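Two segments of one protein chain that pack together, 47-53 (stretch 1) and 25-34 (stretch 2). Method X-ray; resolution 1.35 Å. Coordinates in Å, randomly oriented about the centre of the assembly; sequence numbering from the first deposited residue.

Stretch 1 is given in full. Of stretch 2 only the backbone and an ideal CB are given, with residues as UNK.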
# COMPACT_ATOMS: atom_id res chain seq x y z
N SER A 47 -17.08 -11.45 -6.05
CA SER A 47 -17.51 -11.11 -7.40
C SER A 47 -16.85 -9.79 -7.73
O SER A 47 -16.88 -8.86 -6.91
CB SER A 47 -19.03 -10.97 -7.42
OG SER A 47 -19.51 -10.65 -8.70
N VAL A 48 -16.25 -9.69 -8.91
CA VAL A 48 -15.47 -8.51 -9.28
C VAL A 48 -15.96 -7.95 -10.61
O VAL A 48 -16.02 -8.67 -11.61
CB VAL A 48 -13.97 -8.84 -9.39
CG1 VAL A 48 -13.18 -7.66 -9.89
CG2 VAL A 48 -13.45 -9.37 -8.05
N GLY A 49 -16.24 -6.64 -10.60
CA GLY A 49 -16.49 -5.90 -11.82
C GLY A 49 -15.50 -4.75 -11.96
O GLY A 49 -15.32 -3.98 -11.03
N VAL A 50 -14.87 -4.63 -13.12
CA VAL A 50 -13.93 -3.56 -13.42
C VAL A 50 -14.47 -2.79 -14.62
O VAL A 50 -14.76 -3.39 -15.66
CB VAL A 50 -12.52 -4.10 -13.69
CG1 VAL A 50 -11.57 -2.94 -13.94
CG2 VAL A 50 -12.04 -4.94 -12.51
N HIS A 51 -14.61 -1.47 -14.47
CA HIS A 51 -15.29 -0.63 -15.44
C HIS A 51 -14.38 0.48 -15.94
O HIS A 51 -13.80 1.22 -15.14
CB HIS A 51 -16.53 0.01 -14.82
CG HIS A 51 -17.40 -0.96 -14.10
ND1 HIS A 51 -18.33 -1.74 -14.74
CD2 HIS A 51 -17.44 -1.32 -12.79
CE1 HIS A 51 -18.93 -2.52 -13.86
NE2 HIS A 51 -18.41 -2.28 -12.67
N ASP A 52 -14.30 0.62 -17.26
CA ASP A 52 -13.53 1.70 -17.88
C ASP A 52 -14.29 3.01 -17.72
O ASP A 52 -15.36 3.17 -18.30
CB ASP A 52 -13.34 1.36 -19.36
CG ASP A 52 -12.36 2.29 -20.07
OD1 ASP A 52 -12.06 3.37 -19.55
OD2 ASP A 52 -11.91 1.90 -21.18
N LEU A 53 -13.72 3.94 -16.97
CA LEU A 53 -14.34 5.25 -16.78
C LEU A 53 -14.68 5.93 -18.09
O LEU A 53 -15.65 6.70 -18.16
CB LEU A 53 -13.38 6.12 -15.96
CG LEU A 53 -13.85 7.55 -15.63
CD1 LEU A 53 -15.04 7.54 -14.70
CD2 LEU A 53 -12.69 8.36 -15.09
N UNK A 25 -7.64 2.47 -16.30
CA UNK A 25 -6.73 1.36 -16.59
C UNK A 25 -7.32 0.07 -16.05
O UNK A 25 -6.79 -0.52 -15.09
CB UNK A 25 -5.35 1.61 -15.99
N UNK A 26 -8.38 -0.45 -16.68
CA UNK A 26 -8.96 -1.71 -16.19
C UNK A 26 -7.96 -2.85 -16.04
O UNK A 26 -8.10 -3.68 -15.13
CB UNK A 26 -10.07 -2.16 -17.14
N UNK A 27 -6.98 -2.92 -16.94
CA UNK A 27 -5.99 -4.00 -16.92
C UNK A 27 -5.19 -4.00 -15.63
O UNK A 27 -4.65 -5.06 -15.23
CB UNK A 27 -5.04 -3.88 -18.12
N UNK A 28 -5.06 -2.86 -14.96
CA UNK A 28 -4.29 -2.79 -13.72
C UNK A 28 -4.92 -3.70 -12.66
O UNK A 28 -4.24 -4.15 -11.74
CB UNK A 28 -4.21 -1.35 -13.21
N UNK A 29 -6.23 -3.93 -12.76
CA UNK A 29 -6.94 -4.73 -11.78
C UNK A 29 -6.94 -6.22 -12.09
O UNK A 29 -7.60 -6.99 -11.38
CB UNK A 29 -8.38 -4.24 -11.67
N UNK A 30 -6.21 -6.64 -13.11
CA UNK A 30 -6.12 -8.07 -13.41
C UNK A 30 -5.70 -8.91 -12.20
O UNK A 30 -6.19 -10.03 -12.06
CB UNK A 30 -5.13 -8.29 -14.55
N UNK A 31 -4.87 -8.42 -11.27
CA UNK A 31 -4.51 -9.25 -10.11
C UNK A 31 -5.65 -9.55 -9.15
O UNK A 31 -5.50 -10.44 -8.30
CB UNK A 31 -3.39 -8.56 -9.33
N UNK A 32 -6.80 -8.88 -9.27
CA UNK A 32 -7.95 -9.28 -8.47
C UNK A 32 -8.44 -10.67 -8.85
O UNK A 32 -9.24 -11.25 -8.11
CB UNK A 32 -9.08 -8.26 -8.63
N UNK A 33 -8.01 -11.20 -10.00
CA UNK A 33 -8.35 -12.55 -10.42
C UNK A 33 -7.16 -13.50 -10.38
O UNK A 33 -7.21 -14.60 -10.93
CB UNK A 33 -8.93 -12.52 -11.83
N UNK A 34 -6.08 -13.11 -9.72
CA UNK A 34 -4.92 -13.96 -9.54
C UNK A 34 -4.82 -14.41 -8.09
O UNK A 34 -5.44 -13.85 -7.20
CB UNK A 34 -3.64 -13.23 -9.97

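Stretch 1 is a strand from 47 to 52, and its alternation sets the terms: Val48 and Val50 point toward stretch 2, while Ser47 and His51 point away. What it offers is two branched apolar side chains, the CB of Asp52 at one end, and backbone polar groups between them.

Position 25 points its CB away, with nothing of stretch 1 within 5.5 Å, so this contact hardly constrains it; it is Phe25.

Position 26 points toward the strand, its ideal CB 3.6 Å from Val50 CG1. That leaves room for something small or compact and apolar, such as alanine, valine or proline, and a phi of -53° admits the last. The residue is Pro26. Its CB packs 3.8 Å from Val50 CG1, and its CG reaches 4.0 Å from Asp52 CB, so one rigid ring covers two strand residues.

Positions 27 and 28 have no neighbour in stretch 1 near their ideal CB, and many side chains would serve. They are Glu27, which makes no contact here, and Tyr28, whose hydroxyl is hydrogen-bonded elsewhere in the structure.

Position 29 points toward the strand again, one 3-10 turn after 26, with its ideal CB 3.8 Å from Val50 CG2. The CB alone can make the contact, so alanine would do, and a larger apolar side chain such as leucine or methionine suits if its atoms beyond CB turn aside from Val50. Leu29 places its CB 3.9 Å from Val50 CG2.

Position 30 points away and could be polar; it is Asp30. Position 31 is out of reach, and its phi of -67° permits proline; it is Pro31.

Position 32 points toward Val48, but its ideal CB stands 4.3 Å from Val48 CG1, so a longer apolar side chain such as leucine, isoleucine or methionine could tighten the packing. Leu32 brings CD1 to 3.8 Å from Val48 CG1. The spacing 26, 29, 32 thus puts an apolar residue against the strand at every third position.

Position 33 points sideways, and its ideal CB, touching nothing, is 8.1 Å from the acceptor Val48 O, so arginine suits best, and lysine could reach only when fully extended. Arg33 does: NH2 donates to Val48 O at 2.9 Å, while Val48 CB lies over one face of the guanidinium. NH1 and the backbone N of Val50 also share a water, through weak hydrogen bonds.

Position 34 is out of reach; it is His34.

Stretch 2 25-34: FPEYLDPLRH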
# COMPACT_ATOMS: atom_id res chain seq x y z
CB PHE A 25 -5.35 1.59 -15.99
CG PHE A 25 -4.62 2.76 -16.58
CD1 PHE A 25 -4.14 2.70 -17.87
CD2 PHE A 25 -4.44 3.93 -15.86
CE1 PHE A 25 -3.48 3.78 -18.43
CE2 PHE A 25 -3.75 5.01 -16.40
CZ PHE A 25 -3.29 4.93 -17.71
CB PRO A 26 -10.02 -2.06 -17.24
CG PRO A 26 -10.27 -0.81 -17.98
CD PRO A 26 -9.14 0.14 -17.80
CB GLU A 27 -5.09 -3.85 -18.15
CG GLU A 27 -4.28 -2.53 -18.26
CD GLU A 27 -5.00 -1.36 -18.96
OE1 GLU A 27 -6.24 -1.31 -19.03
OE2 GLU A 27 -4.28 -0.46 -19.45
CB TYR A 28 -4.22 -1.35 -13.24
CG TYR A 28 -2.97 -1.04 -12.42
CD1 TYR A 28 -2.80 -1.56 -11.13
CD2 TYR A 28 -1.98 -0.21 -12.90
CE1 TYR A 28 -1.66 -1.27 -10.38
CE2 TYR A 28 -0.85 0.09 -12.14
CZ TYR A 28 -0.71 -0.44 -10.89
OH TYR A 28 0.43 -0.15 -10.13
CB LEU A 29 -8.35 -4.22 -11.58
CG LEU A 29 -8.54 -2.88 -10.89
CD1 LEU A 29 -7.83 -2.82 -9.50
CD2 LEU A 29 -8.09 -1.68 -11.73
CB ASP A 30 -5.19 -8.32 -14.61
CG ASP A 30 -5.82 -7.95 -15.96
OD1 ASP A 30 -7.03 -7.66 -16.03
OD2 ASP A 30 -5.08 -7.98 -16.97
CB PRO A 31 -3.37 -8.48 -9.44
CG PRO A 31 -2.75 -7.70 -10.56
CD PRO A 31 -3.94 -7.28 -11.42
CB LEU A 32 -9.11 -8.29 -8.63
CG LEU A 32 -8.89 -6.87 -8.11
CD1 LEU A 32 -10.11 -6.01 -8.41
CD2 LEU A 32 -8.62 -6.86 -6.60
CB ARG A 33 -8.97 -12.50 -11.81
CG ARG A 33 -10.36 -11.91 -11.79
CD ARG A 33 -10.93 -11.74 -13.16
NE ARG A 33 -12.39 -11.71 -13.11
CZ ARG A 33 -13.13 -10.62 -13.00
NH1 ARG A 33 -12.56 -9.42 -12.92
NH2 ARG A 33 -14.44 -10.73 -12.99
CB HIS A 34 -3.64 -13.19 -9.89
CG HIS A 34 -3.53 -12.86 -11.33
ND1 HIS A 34 -2.80 -11.79 -11.81
CD2 HIS A 34 -4.05 -13.48 -12.41
CE1 HIS A 34 -2.91 -11.75 -13.13
NE2 HIS A 34 -3.65 -12.77 -13.52
O HOH W 1 -14.18 -7.35 -14.38
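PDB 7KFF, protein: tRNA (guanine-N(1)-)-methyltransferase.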